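Local coordinates for AgaA (Rhizobium radiobacter, PDB 6HLX), which binds the opine agropinic acid as the periplasmic solute-binding protein of an ABC transporter that imports it into the bacterium, at residues A80-S85 with I138-L144; A262-R267 with F302-K308; N204-S208 with Y456-K460; G378-T384 with F471-Q475; S103-K107 with L118-T122. All coordinates share one frame; numbering follows the deposited sequence.

Interaction 1 of 5, residues A80-S85 with I138-L144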
# COMPACT_ATOMS: atom_id res chain seq x y z
N ALA A 80 -13.59 -23.81 4.39
CA ALA A 80 -14.11 -23.15 5.61
C ALA A 80 -13.14 -22.08 6.13
O ALA A 80 -13.58 -21.07 6.69
CB ALA A 80 -14.38 -24.19 6.68
N ASP A 81 -11.82 -22.30 5.95
CA ASP A 81 -10.79 -21.33 6.36
C ASP A 81 -10.86 -20.09 5.46
O ASP A 81 -10.75 -18.97 5.94
CB ASP A 81 -9.38 -21.97 6.32
CG ASP A 81 -9.34 -23.23 7.16
OD1 ASP A 81 -9.78 -23.19 8.34
OD2 ASP A 81 -8.89 -24.28 6.62
N VAL A 82 -11.03 -20.30 4.15
CA VAL A 82 -11.17 -19.19 3.21
C VAL A 82 -12.43 -18.39 3.56
O VAL A 82 -12.36 -17.16 3.68
CB VAL A 82 -11.21 -19.67 1.74
CG1 VAL A 82 -11.48 -18.50 0.78
CG2 VAL A 82 -9.92 -20.41 1.39
N LYS A 83 -13.56 -19.08 3.82
CA LYS A 83 -14.80 -18.38 4.14
C LYS A 83 -14.67 -17.55 5.44
O LYS A 83 -15.05 -16.38 5.45
CB LYS A 83 -15.97 -19.37 4.24
CG LYS A 83 -17.32 -18.72 4.53
CD LYS A 83 -18.48 -19.67 4.24
CE LYS A 83 -19.81 -19.00 4.56
NZ LYS A 83 -20.95 -19.87 4.19
N ALA A 84 -14.10 -18.14 6.51
CA ALA A 84 -13.92 -17.42 7.78
C ALA A 84 -13.00 -16.19 7.61
O ALA A 84 -13.28 -15.12 8.17
CB ALA A 84 -13.34 -18.36 8.84
N SER A 85 -11.94 -16.34 6.79
CA SER A 85 -10.97 -15.26 6.54
C SER A 85 -11.66 -14.11 5.80
O SER A 85 -11.50 -12.95 6.19
CB SER A 85 -9.77 -15.78 5.77
OG SER A 85 -9.07 -16.70 6.60
N ILE A 138 -5.21 -15.87 3.78
CA ILE A 138 -6.08 -16.84 4.45
C ILE A 138 -5.46 -17.38 5.72
O ILE A 138 -4.31 -17.82 5.71
CB ILE A 138 -6.46 -18.02 3.49
CG1 ILE A 138 -7.00 -17.54 2.10
CG2 ILE A 138 -7.44 -19.02 4.16
CD1 ILE A 138 -8.20 -16.54 2.20
N VAL A 139 -6.24 -17.40 6.80
CA VAL A 139 -5.81 -17.96 8.08
C VAL A 139 -6.81 -19.07 8.48
O VAL A 139 -7.89 -19.16 7.88
CB VAL A 139 -5.61 -16.88 9.19
CG1 VAL A 139 -4.54 -15.87 8.77
CG2 VAL A 139 -6.92 -16.18 9.52
N PRO A 140 -6.48 -19.93 9.47
CA PRO A 140 -7.40 -21.02 9.81
C PRO A 140 -8.64 -20.53 10.55
O PRO A 140 -8.53 -19.70 11.46
CB PRO A 140 -6.55 -21.96 10.70
CG PRO A 140 -5.12 -21.49 10.53
CD PRO A 140 -5.23 -20.02 10.26
N ALA A 141 -9.81 -21.09 10.19
CA ALA A 141 -11.08 -20.78 10.85
C ALA A 141 -11.01 -21.11 12.36
O ALA A 141 -11.47 -20.32 13.19
CB ALA A 141 -12.22 -21.56 10.20
N ALA A 142 -10.41 -22.27 12.72
CA ALA A 142 -10.30 -22.72 14.13
C ALA A 142 -9.35 -21.79 14.89
O ALA A 142 -9.55 -21.56 16.09
CB ALA A 142 -9.78 -24.15 14.19
N TRP A 143 -8.32 -21.25 14.19
CA TRP A 143 -7.37 -20.32 14.82
C TRP A 143 -8.09 -19.01 15.12
O TRP A 143 -7.90 -18.48 16.21
CB TRP A 143 -6.14 -20.09 13.92
CG TRP A 143 -5.09 -19.21 14.56
CD1 TRP A 143 -4.02 -19.62 15.31
CD2 TRP A 143 -5.03 -17.79 14.50
NE1 TRP A 143 -3.27 -18.52 15.68
CE2 TRP A 143 -3.87 -17.38 15.20
CE3 TRP A 143 -5.82 -16.80 13.88
CZ2 TRP A 143 -3.53 -16.04 15.38
CZ3 TRP A 143 -5.49 -15.46 14.06
CH2 TRP A 143 -4.35 -15.09 14.80
N LEU A 144 -8.90 -18.49 14.16
CA LEU A 144 -9.66 -17.25 14.35
C LEU A 144 -10.64 -17.37 15.52
O LEU A 144 -10.76 -16.43 16.29
CB LEU A 144 -10.46 -16.87 13.09
CG LEU A 144 -9.69 -16.18 11.97
CD1 LEU A 144 -10.56 -16.07 10.71
CD2 LEU A 144 -9.18 -14.81 12.39
O HOH W 1 -9.75 -24.31 10.78

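Interaction 2 of 5, residues A262-R267 with F302-K308. With ZN (zinc ion), chain P; ZN (zinc ion), chain O.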
# COMPACT_ATOMS: atom_id res chain seq x y z
N ALA A 262 -3.23 22.64 -4.75
CA ALA A 262 -2.57 22.05 -5.93
C ALA A 262 -1.81 23.14 -6.74
O ALA A 262 -0.73 22.86 -7.26
CB ALA A 262 -3.58 21.36 -6.81
N TYR A 263 -2.35 24.38 -6.80
CA TYR A 263 -1.69 25.48 -7.54
C TYR A 263 -0.58 26.16 -6.71
O TYR A 263 0.32 26.79 -7.29
CB TYR A 263 -2.73 26.56 -7.96
CG TYR A 263 -3.53 26.20 -9.20
CD1 TYR A 263 -2.95 26.23 -10.47
CD2 TYR A 263 -4.88 25.86 -9.11
CE1 TYR A 263 -3.69 25.93 -11.61
CE2 TYR A 263 -5.63 25.55 -10.25
CZ TYR A 263 -5.02 25.58 -11.50
OH TYR A 263 -5.74 25.26 -12.62
N ALA A 264 -0.69 26.12 -5.37
CA ALA A 264 0.24 26.82 -4.48
C ALA A 264 1.52 26.09 -4.15
O ALA A 264 2.50 26.73 -3.75
CB ALA A 264 -0.46 27.19 -3.18
N VAL A 265 1.52 24.76 -4.23
CA VAL A 265 2.70 24.01 -3.81
C VAL A 265 3.67 23.80 -4.95
O VAL A 265 3.35 23.08 -5.90
CB VAL A 265 2.33 22.69 -3.09
CG1 VAL A 265 3.60 21.94 -2.64
CG2 VAL A 265 1.42 22.94 -1.89
N ASP A 266 4.87 24.41 -4.86
CA ASP A 266 5.89 24.20 -5.87
C ASP A 266 6.42 22.77 -5.73
O ASP A 266 6.90 22.38 -4.66
CB ASP A 266 7.05 25.18 -5.75
CG ASP A 266 7.89 25.10 -6.99
OD1 ASP A 266 7.58 25.81 -7.98
OD2 ASP A 266 8.83 24.28 -7.00
N ARG A 267 6.31 22.00 -6.80
CA ARG A 267 6.69 20.58 -6.76
C ARG A 267 8.20 20.37 -6.70
O ARG A 267 8.65 19.39 -6.07
CB ARG A 267 6.03 19.83 -7.90
CG ARG A 267 4.54 19.72 -7.63
CD ARG A 267 3.74 19.84 -8.87
NE ARG A 267 2.32 19.61 -8.62
CZ ARG A 267 1.41 20.56 -8.40
NH1 ARG A 267 1.78 21.82 -8.29
NH2 ARG A 267 0.14 20.24 -8.23
N PHE A 302 -2.79 21.24 -13.62
CA PHE A 302 -2.31 22.24 -12.67
C PHE A 302 -0.95 22.77 -13.13
O PHE A 302 -0.34 22.21 -14.04
CB PHE A 302 -2.18 21.63 -11.25
CG PHE A 302 -3.50 21.21 -10.65
CD1 PHE A 302 -4.43 22.16 -10.24
CD2 PHE A 302 -3.81 19.86 -10.49
CE1 PHE A 302 -5.66 21.78 -9.71
CE2 PHE A 302 -5.03 19.48 -9.94
CZ PHE A 302 -5.96 20.44 -9.57
N SER A 303 -0.51 23.85 -12.50
CA SER A 303 0.80 24.46 -12.67
C SER A 303 1.10 25.14 -11.36
O SER A 303 0.22 25.21 -10.51
CB SER A 303 0.77 25.47 -13.82
OG SER A 303 -0.18 26.49 -13.56
N HIS A 304 2.33 25.64 -11.18
CA HIS A 304 2.63 26.38 -9.97
C HIS A 304 2.25 27.84 -10.22
O HIS A 304 2.84 28.49 -11.09
CB HIS A 304 4.09 26.27 -9.53
CG HIS A 304 4.37 27.03 -8.27
ND1 HIS A 304 3.59 26.87 -7.14
CD2 HIS A 304 5.33 27.94 -8.01
CE1 HIS A 304 4.10 27.69 -6.23
NE2 HIS A 304 5.15 28.35 -6.71
N HIS A 305 1.24 28.33 -9.49
CA HIS A 305 0.74 29.68 -9.67
C HIS A 305 0.11 30.23 -8.40
O HIS A 305 -1.09 30.07 -8.18
CB HIS A 305 -0.24 29.71 -10.86
CG HIS A 305 -0.19 31.00 -11.58
ND1 HIS A 305 -0.96 31.24 -12.68
CD2 HIS A 305 0.52 32.12 -11.28
CE1 HIS A 305 -0.69 32.50 -13.00
NE2 HIS A 305 0.27 33.00 -12.23
N VAL A 306 0.94 30.84 -7.56
CA VAL A 306 0.58 31.38 -6.25
C VAL A 306 -0.59 32.36 -6.32
O VAL A 306 -1.54 32.24 -5.55
CB VAL A 306 1.82 31.98 -5.53
CG1 VAL A 306 1.43 32.74 -4.26
CG2 VAL A 306 2.85 30.89 -5.21
N GLU A 307 -0.55 33.33 -7.24
CA GLU A 307 -1.61 34.33 -7.32
C GLU A 307 -2.96 33.71 -7.74
O GLU A 307 -4.00 34.13 -7.22
CB GLU A 307 -1.21 35.56 -8.17
CG GLU A 307 0.12 35.49 -8.92
CD GLU A 307 1.47 35.33 -8.23
OE1 GLU A 307 1.99 36.31 -7.66
OE2 GLU A 307 2.03 34.22 -8.32
N LYS A 308 -2.93 32.64 -8.55
CA LYS A 308 -4.14 31.88 -8.94
C LYS A 308 -4.69 31.14 -7.71
O LYS A 308 -5.90 31.12 -7.50
CB LYS A 308 -3.82 30.89 -10.08
CG LYS A 308 -5.07 30.31 -10.73
CD LYS A 308 -4.75 29.44 -11.93
CE LYS A 308 -5.95 29.21 -12.82
NZ LYS A 308 -7.00 28.40 -12.15
ZN ZN P . 5.97 29.58 -5.32
ZN ZN O . 8.64 25.33 -9.47
O HOH W 2 10.58 25.28 -9.20
O HOH W 3 5.43 29.03 -3.55

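Interaction 3 of 5, residues N204-S208 with Y456-K460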
# COMPACT_ATOMS: atom_id res chain seq x y z
N ASN A 204 23.52 2.69 7.89
CA ASN A 204 24.78 2.29 8.54
C ASN A 204 24.84 0.78 8.84
O ASN A 204 25.91 0.17 8.75
CB ASN A 204 25.06 3.10 9.79
CG ASN A 204 26.54 3.13 10.11
OD1 ASN A 204 27.40 3.37 9.24
ND2 ASN A 204 26.89 2.86 11.36
N ALA A 205 23.69 0.17 9.18
CA ALA A 205 23.64 -1.27 9.43
C ALA A 205 24.01 -2.05 8.16
O ALA A 205 24.70 -3.06 8.25
CB ALA A 205 22.26 -1.69 9.90
N LEU A 206 23.55 -1.57 6.98
CA LEU A 206 23.93 -2.22 5.73
C LEU A 206 25.43 -2.01 5.42
O LEU A 206 26.15 -2.97 5.13
CB LEU A 206 23.08 -1.72 4.55
CG LEU A 206 23.34 -2.51 3.24
CD1 LEU A 206 22.66 -3.90 3.28
CD2 LEU A 206 22.96 -1.70 2.03
N LYS A 207 25.88 -0.76 5.47
CA LYS A 207 27.27 -0.43 5.14
C LYS A 207 28.29 -1.04 6.10
O LYS A 207 29.41 -1.34 5.68
CB LYS A 207 27.47 1.07 5.07
CG LYS A 207 26.76 1.75 3.91
CD LYS A 207 27.18 3.20 3.86
CE LYS A 207 26.42 3.97 2.83
NZ LYS A 207 26.31 5.40 3.22
N SER A 208 27.94 -1.20 7.38
CA SER A 208 28.87 -1.75 8.37
C SER A 208 28.82 -3.29 8.40
O SER A 208 29.62 -3.92 9.09
CB SER A 208 28.59 -1.15 9.75
OG SER A 208 27.37 -1.66 10.26
N TYR A 456 15.37 -0.51 -2.54
CA TYR A 456 15.92 -1.46 -1.57
C TYR A 456 17.42 -1.47 -1.80
O TYR A 456 17.91 -1.06 -2.87
CB TYR A 456 15.42 -2.90 -1.83
CG TYR A 456 13.99 -3.12 -1.39
CD1 TYR A 456 12.92 -2.78 -2.21
CD2 TYR A 456 13.71 -3.62 -0.12
CE1 TYR A 456 11.61 -2.97 -1.81
CE2 TYR A 456 12.39 -3.81 0.31
CZ TYR A 456 11.34 -3.47 -0.55
OH TYR A 456 10.03 -3.59 -0.15
N ALA A 457 18.15 -2.00 -0.83
CA ALA A 457 19.58 -2.20 -1.02
C ALA A 457 19.94 -3.54 -0.45
O ALA A 457 19.34 -3.97 0.55
CB ALA A 457 20.38 -1.11 -0.36
N VAL A 458 20.84 -4.26 -1.14
CA VAL A 458 21.26 -5.59 -0.69
C VAL A 458 22.77 -5.65 -0.61
O VAL A 458 23.48 -4.89 -1.30
CB VAL A 458 20.69 -6.74 -1.58
CG1 VAL A 458 19.17 -6.63 -1.75
CG2 VAL A 458 21.37 -6.80 -2.95
N LYS A 459 23.28 -6.58 0.20
CA LYS A 459 24.71 -6.80 0.28
C LYS A 459 25.12 -7.68 -0.90
O LYS A 459 24.34 -8.53 -1.33
CB LYS A 459 25.06 -7.50 1.61
CG LYS A 459 25.51 -6.55 2.72
CD LYS A 459 26.93 -6.01 2.46
CE LYS A 459 27.63 -5.48 3.69
NZ LYS A 459 28.56 -4.37 3.35
N LYS A 460 26.34 -7.51 -1.40
CA LYS A 460 26.85 -8.41 -2.44
C LYS A 460 26.81 -9.82 -1.82
O LYS A 460 27.24 -10.00 -0.68
CB LYS A 460 28.30 -8.03 -2.81
CG LYS A 460 28.89 -8.88 -3.94
CD LYS A 460 30.29 -8.41 -4.31
CE LYS A 460 30.87 -9.20 -5.46
NZ LYS A 460 32.16 -8.63 -5.93

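Interaction 4 of 5, residues G378-T384 with F471-Q475. With G9Z (agropinic acid), chain E.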
# COMPACT_ATOMS: atom_id res chain seq x y z
N GLY A 378 1.90 9.23 1.03
CA GLY A 378 3.01 8.55 0.36
C GLY A 378 2.45 7.19 0.02
O GLY A 378 2.27 6.36 0.92
N SER A 379 2.00 6.97 -1.23
CA SER A 379 1.25 5.74 -1.50
C SER A 379 1.25 5.34 -2.95
O SER A 379 2.07 5.84 -3.73
CB SER A 379 -0.18 5.86 -0.97
OG SER A 379 -0.74 4.57 -0.74
N LEU A 380 0.41 4.36 -3.30
CA LEU A 380 0.36 3.84 -4.68
C LEU A 380 -0.94 3.09 -4.85
O LEU A 380 -1.68 2.91 -3.86
CB LEU A 380 1.57 2.89 -4.92
CG LEU A 380 2.08 2.04 -3.75
CD1 LEU A 380 1.05 0.98 -3.30
CD2 LEU A 380 3.39 1.34 -4.13
N GLY A 381 -1.26 2.72 -6.08
CA GLY A 381 -2.45 1.93 -6.32
C GLY A 381 -2.22 0.57 -5.68
O GLY A 381 -1.14 -0.02 -5.80
N GLU A 382 -3.21 0.09 -4.94
CA GLU A 382 -3.05 -1.18 -4.17
C GLU A 382 -3.16 -2.43 -5.03
O GLU A 382 -2.82 -3.52 -4.57
CB GLU A 382 -4.02 -1.21 -3.00
CG GLU A 382 -3.80 -0.08 -1.99
CD GLU A 382 -2.56 -0.19 -1.11
OE1 GLU A 382 -1.79 -1.19 -1.20
OE2 GLU A 382 -2.35 0.76 -0.32
N ILE A 383 -3.64 -2.28 -6.26
CA ILE A 383 -3.76 -3.35 -7.25
C ILE A 383 -3.28 -2.78 -8.59
O ILE A 383 -3.22 -1.56 -8.75
CB ILE A 383 -5.21 -3.90 -7.38
CG1 ILE A 383 -6.21 -2.79 -7.78
CG2 ILE A 383 -5.63 -4.64 -6.07
CD1 ILE A 383 -7.55 -3.34 -8.31
N THR A 384 -2.95 -3.66 -9.54
CA THR A 384 -2.46 -3.19 -10.83
C THR A 384 -3.57 -3.17 -11.91
O THR A 384 -3.27 -3.24 -13.09
CB THR A 384 -1.25 -3.99 -11.29
OG1 THR A 384 -1.65 -5.35 -11.40
CG2 THR A 384 -0.08 -3.87 -10.32
N PHE A 471 3.54 -0.10 -9.06
CA PHE A 471 2.69 -0.09 -7.85
C PHE A 471 2.86 -1.30 -6.93
O PHE A 471 2.30 -1.31 -5.83
CB PHE A 471 1.21 0.03 -8.27
CG PHE A 471 0.70 1.40 -8.63
CD1 PHE A 471 1.49 2.54 -8.40
CD2 PHE A 471 -0.55 1.57 -9.22
CE1 PHE A 471 0.99 3.82 -8.70
CE2 PHE A 471 -1.04 2.85 -9.53
CZ PHE A 471 -0.27 3.96 -9.25
N LEU A 472 3.60 -2.33 -7.36
CA LEU A 472 3.78 -3.53 -6.52
C LEU A 472 4.96 -3.43 -5.57
O LEU A 472 5.22 -4.39 -4.83
CB LEU A 472 3.93 -4.79 -7.40
CG LEU A 472 2.70 -5.15 -8.21
CD1 LEU A 472 2.99 -6.29 -9.11
CD2 LEU A 472 1.53 -5.49 -7.29
N THR A 473 5.68 -2.29 -5.56
CA THR A 473 6.89 -2.20 -4.72
C THR A 473 6.64 -2.51 -3.23
O THR A 473 7.49 -3.17 -2.61
CB THR A 473 7.63 -0.87 -4.90
OG1 THR A 473 8.84 -0.88 -4.12
CG2 THR A 473 6.78 0.36 -4.54
N PHE A 474 5.50 -2.09 -2.66
CA PHE A 474 5.24 -2.36 -1.23
C PHE A 474 4.98 -3.85 -0.92
O PHE A 474 4.92 -4.23 0.26
CB PHE A 474 4.11 -1.49 -0.68
CG PHE A 474 4.36 0.01 -0.63
CD1 PHE A 474 5.65 0.53 -0.75
CD2 PHE A 474 3.31 0.89 -0.41
CE1 PHE A 474 5.88 1.91 -0.66
CE2 PHE A 474 3.53 2.28 -0.35
CZ PHE A 474 4.81 2.78 -0.48
N GLN A 475 4.79 -4.68 -1.98
CA GLN A 475 4.58 -6.13 -1.83
C GLN A 475 5.87 -6.91 -2.09
O GLN A 475 5.82 -8.15 -2.15
CB GLN A 475 3.48 -6.63 -2.77
CG GLN A 475 2.12 -5.99 -2.45
CD GLN A 475 1.01 -6.69 -3.18
OE1 GLN A 475 1.19 -7.80 -3.67
NE2 GLN A 475 -0.15 -6.05 -3.26
OAM G9Z E . 4.21 2.36 5.44
CAB G9Z E . 4.64 3.47 5.11
CAC G9Z E . 5.69 4.12 5.81
CB G9Z E . 5.93 5.47 5.07
CA G9Z E . 4.81 5.57 4.05
C G9Z E . 5.32 5.85 2.74
O G9Z E . 5.72 4.89 2.03
N G9Z E . 4.09 4.25 4.16
CAG G9Z E . 2.98 3.81 3.24
CAH G9Z E . 1.65 4.44 3.67
OAP G9Z E . 1.80 5.85 3.51
CAI G9Z E . 0.46 3.94 2.85
OAQ G9Z E . 0.58 2.51 2.68
CAJ G9Z E . -0.90 4.21 3.58
OAR G9Z E . -1.98 3.72 2.76
CAK G9Z E . -1.17 5.67 4.01
OAT G9Z E . -2.30 5.71 4.90
CAL G9Z E . -1.36 6.62 2.81
OAS G9Z E . -1.47 7.98 3.28
OXT G9Z E . 5.37 7.06 2.38
O HOH W 4 -0.18 -2.60 -5.62
O HOH W 5 -3.13 -6.42 -4.11
O HOH W 6 -0.35 -3.06 -2.80

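Interaction 5 of 5, residues S103-K107 with L118-T122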
# COMPACT_ATOMS: atom_id res chain seq x y z
N SER A 103 -16.37 -5.57 -0.32
CA SER A 103 -17.77 -5.56 0.14
C SER A 103 -18.81 -6.03 -0.88
O SER A 103 -19.94 -6.36 -0.48
CB SER A 103 -18.18 -4.19 0.69
OG SER A 103 -18.21 -3.24 -0.36
N SER A 104 -18.45 -6.12 -2.17
CA SER A 104 -19.37 -6.63 -3.19
C SER A 104 -19.57 -8.15 -3.06
O SER A 104 -20.50 -8.67 -3.66
CB SER A 104 -18.90 -6.27 -4.59
OG SER A 104 -17.58 -6.73 -4.79
N ILE A 105 -18.74 -8.85 -2.27
CA ILE A 105 -18.95 -10.29 -2.05
C ILE A 105 -20.26 -10.43 -1.26
O ILE A 105 -20.34 -9.95 -0.12
CB ILE A 105 -17.76 -10.96 -1.30
CG1 ILE A 105 -16.47 -10.93 -2.15
CG2 ILE A 105 -18.15 -12.38 -0.89
CD1 ILE A 105 -15.13 -11.24 -1.34
N SER A 106 -21.30 -11.04 -1.86
CA SER A 106 -22.59 -11.18 -1.18
C SER A 106 -22.89 -12.61 -0.72
O SER A 106 -23.74 -12.80 0.15
CB SER A 106 -23.74 -10.62 -2.03
OG SER A 106 -23.78 -11.22 -3.31
N LYS A 107 -22.24 -13.60 -1.33
CA LYS A 107 -22.45 -15.00 -0.96
C LYS A 107 -21.13 -15.75 -1.05
O LYS A 107 -20.37 -15.53 -2.00
CB LYS A 107 -23.49 -15.63 -1.91
CG LYS A 107 -23.89 -17.06 -1.55
CD LYS A 107 -25.20 -17.47 -2.22
CE LYS A 107 -25.01 -17.93 -3.65
NZ LYS A 107 -26.28 -18.46 -4.23
N LEU A 118 -17.61 -17.57 -4.84
CA LEU A 118 -18.08 -16.24 -4.47
C LEU A 118 -19.10 -15.77 -5.48
O LEU A 118 -18.96 -16.04 -6.68
CB LEU A 118 -16.92 -15.21 -4.44
CG LEU A 118 -15.68 -15.58 -3.63
CD1 LEU A 118 -14.62 -14.49 -3.74
CD2 LEU A 118 -16.03 -15.89 -2.17
N THR A 119 -20.13 -15.08 -5.00
CA THR A 119 -21.11 -14.42 -5.84
C THR A 119 -21.07 -12.97 -5.38
O THR A 119 -21.13 -12.71 -4.17
CB THR A 119 -22.51 -15.01 -5.75
OG1 THR A 119 -22.46 -16.40 -6.07
CG2 THR A 119 -23.49 -14.32 -6.72
N LEU A 120 -20.94 -12.04 -6.33
CA LEU A 120 -20.90 -10.61 -6.02
C LEU A 120 -22.27 -9.98 -6.24
O LEU A 120 -23.03 -10.43 -7.10
CB LEU A 120 -19.86 -9.88 -6.88
CG LEU A 120 -18.43 -10.45 -6.97
CD1 LEU A 120 -17.51 -9.45 -7.68
CD2 LEU A 120 -17.87 -10.82 -5.60
N SER A 121 -22.57 -8.91 -5.48
CA SER A 121 -23.82 -8.17 -5.63
C SER A 121 -23.75 -7.28 -6.89
O SER A 121 -24.78 -6.99 -7.50
CB SER A 121 -24.11 -7.36 -4.37
OG SER A 121 -22.97 -6.63 -3.94
N THR A 122 -22.52 -6.81 -7.25
CA THR A 122 -22.26 -6.03 -8.47
C THR A 122 -20.99 -6.59 -9.14
O THR A 122 -20.10 -7.05 -8.42
CB THR A 122 -22.10 -4.51 -8.16
OG1 THR A 122 -21.08 -4.32 -7.16
CG2 THR A 122 -23.42 -3.84 -7.74
O HOH W 7 -22.58 -7.23 -1.31
O HOH W 8 -24.79 -17.47 -6.96

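Interaction 1 of 5, residues A80-S85 with I138-L144
Asp81 and Ser85, one turn apart on helix 79-90, hold the start of helix 141-146 in a polar contact between a helix and the loop leading into helix 141-146, within the solute-binding fold. The carboxylate of Asp81 receives the amide of Ala141, the first residue of the short helix: Ala141 N lies 2.8 Å from Asp81 OD1, on the anti side of the carboxylate and 22° out of its plane. A water bonded to the same oxygen accepts from Ala142 N, so the carboxylate serves two successive amides, one directly and one through water. Its other oxygen, OD2, is bonded to the amide of Thr78. Ser85 OG, turned back beside its own backbone N (chi1 -66°), donates to Asp81 O and accepts from Val139 N at 2.9 Å, with an N-H...O angle of 167°. Around this polar pair, methyl groups close the gap: Ala84 CB meets Ala141 CB at 3.7 Å, Leu144 CD1 lies 4.1 Å from Ala84 CB, and Ile138 CG2 packs against Val82 CG2 at 4.0 Å. A carboxylate at the first amides of a helix probably gains from the helix dipole, which would favour the ionised form of Asp81.

Interaction 2 of 5, residues A262-R267 with F302-K308
The end of helix 255-264 meets the loop that leads into helix 306-315, the CA atoms of Tyr263 and His304 lying 5.0 Å apart, and His305 N bonds to Tyr263 O at 2.8 Å in the carbonyl plane. This helix-end-to-loop junction belongs to the lobe of the solute-binding fold built on the six-stranded mixed sheet, whose strand 446-451 lies against Ala262. Phe302 turns its edge toward the face of Tyr263 in a T-shaped stack, planes at 80°, while Lys308 CD covers the opposite face. Ala262 CB sits over the centre of the Phe302 ring, 3.5 Å from its centroid. Arg267 grips Ala262 O with both NH1 and NH2, the oxygen lying in the guanidinium plane. The His304 ring, its CG anti to the backbone N (chi1 -179°), carries Asp266 CB over one face. Each of these two residues binds a different zinc ion: Asp266 OD1 at 1.9 Å, and His304 NE2 at 2.0 Å.

Interaction 3 of 5, residues N204-S208 with Y456-K460
Leu206, on helix 199-207, reaches strand 456-459 through the two methyl groups at its end. Its CB does not itself point at the strand; CG, anti to the backbone N (chi1 -173°), turns the branch toward it. There the two methyls part: CD2 meets Ala457 CB at 3.6 Å, whereas CD1 comes to rest 3.9 Å from Lys459 CG and 4.1 Å from Lys459 N. The leucine thus spans two residues whose side chains lie on the helix side of the strand, while the intervening Val458 has its CB directed away, against Gln232 and Leu234. This is a helix laid over a beta-sheet, in the lobe of the solute-binding fold built on the seven-stranded mixed sheet; strand 456-459 runs there between strands 213-214 and 231-234, and Leu206 also touches Ile214 and Thr231 of these neighbours. Lys459 slides past Leu206 in the opposite direction, its chain bent at chi2 (-73°), and brings CE to 3.3 Å from Leu206 O; its NZ is also 3.3 Å from that oxygen. Lys207, whose CB points away from the strand, forms a salt bridge to Asp224. In the same turn of chain, Asn204 O accepts from both Ser208 N and Ser208 OG, which approach from opposite faces of its carbonyl plane, the hydroxyl at 2.8 Å.

Interaction 4 of 5, residues G378-T384 with F471-Q475
The peptide bond between Leu380 and Gly381 sits over the face of a phenyl ring, tilted so that its nitrogen is nearer: Gly381 N stands 3.2 Å above the plane of Phe471, over its centre. The contact joins the end of strand 374-379 to a 3-10 segment at the agropinic acid pocket of this solute-binding protein. The backbone of Gly381 itself rests on the ring, with CA as the CH-pi donor. Leu380 works between two rings: its CB touches Phe471 CD1 at 3.5 Å, while CG lies between backbone N and carbonyl carbon, away from a staggered angle (chi1 34°), and this brings CD2 over the face of Phe474, 3.8 Å from the ring centroid and 12° off the normal. Beyond the rings, a water joins Glu382 O to Gln475 NE2, and a second lies within bonding distance of both; the Glu382 carboxylate forms a salt bridge to Arg26. The ligand is met from both segments: Phe474 CZ approaches its carboxylate oxygen O at 3.4 Å, and the ligand hydroxyl OAP donates to Gly378 O at 2.7 Å.

Interaction 5 of 5, residues S103-K107 with L118-T122
Thr119 O is central to the contact, accepting from two successive amides: Ser106 N at 2.9 Å, in the carbonyl plane, and Lys107 N at 3.2 Å, tilted 16° from it. Two residues facing one make this a classic beta bulge in the antiparallel hairpin of strands 105-110 and 115-120. Thr119 N to Lys107 O at 3.0 Å holds the strands further, and Ser121 N to Ser104 O at 2.8 Å continues the pairing just beyond them. Lys107 and Thr119 form the hydrogen-bonded pair; Lys107 CG stands anti to the backbone N (chi1 -175°), which lays the chain alongside Thr119, and a water bonded to Thr119 OG1 is held weakly by Lys107 NZ. In the non-hydrogen-bonded pair, Ile105 CG1 touches Leu120 CD2 at 3.7 Å; Ile105 CD1 approaches Leu118 CD1 at 4.1 Å. In the next shell, helix 79-90 covers Ile105 and Leu118 through Leu90 and Leu86, and Met127 of helix 127-131 lies against Leu120 and Ser104. Phe62 of strand 61-66 bonds to Leu118, and Lys60, just before that strand, to Leu120, through the backbone. With one carbonyl serving two amides, the edge strand takes in an extra residue while both amides keep an acceptor.

Interaction 5 comes first to completion along the chain and falls within the span bridged by interaction 1; their centres are 18 Å apart, and helix 79-90 of interaction 1 also packs on the hairpin of interaction 5, part of the five-stranded antiparallel sheet. Interaction 2, its centre 50 Å from that of interaction 1, falls in sequence between the two segments of interaction 3. Interactions 3 and 4 alternate along the sequence and touch where Tyr456 OH lies 3.6 Å from Thr473 O. Interaction 3 lies on the seven-stranded mixed sheet; interactions 2 and 4 involve the six-stranded one. Interaction 4 contributes three residues to the ligand pocket and is central; the other centres lie 24 to 27 Å from its own, at the periphery.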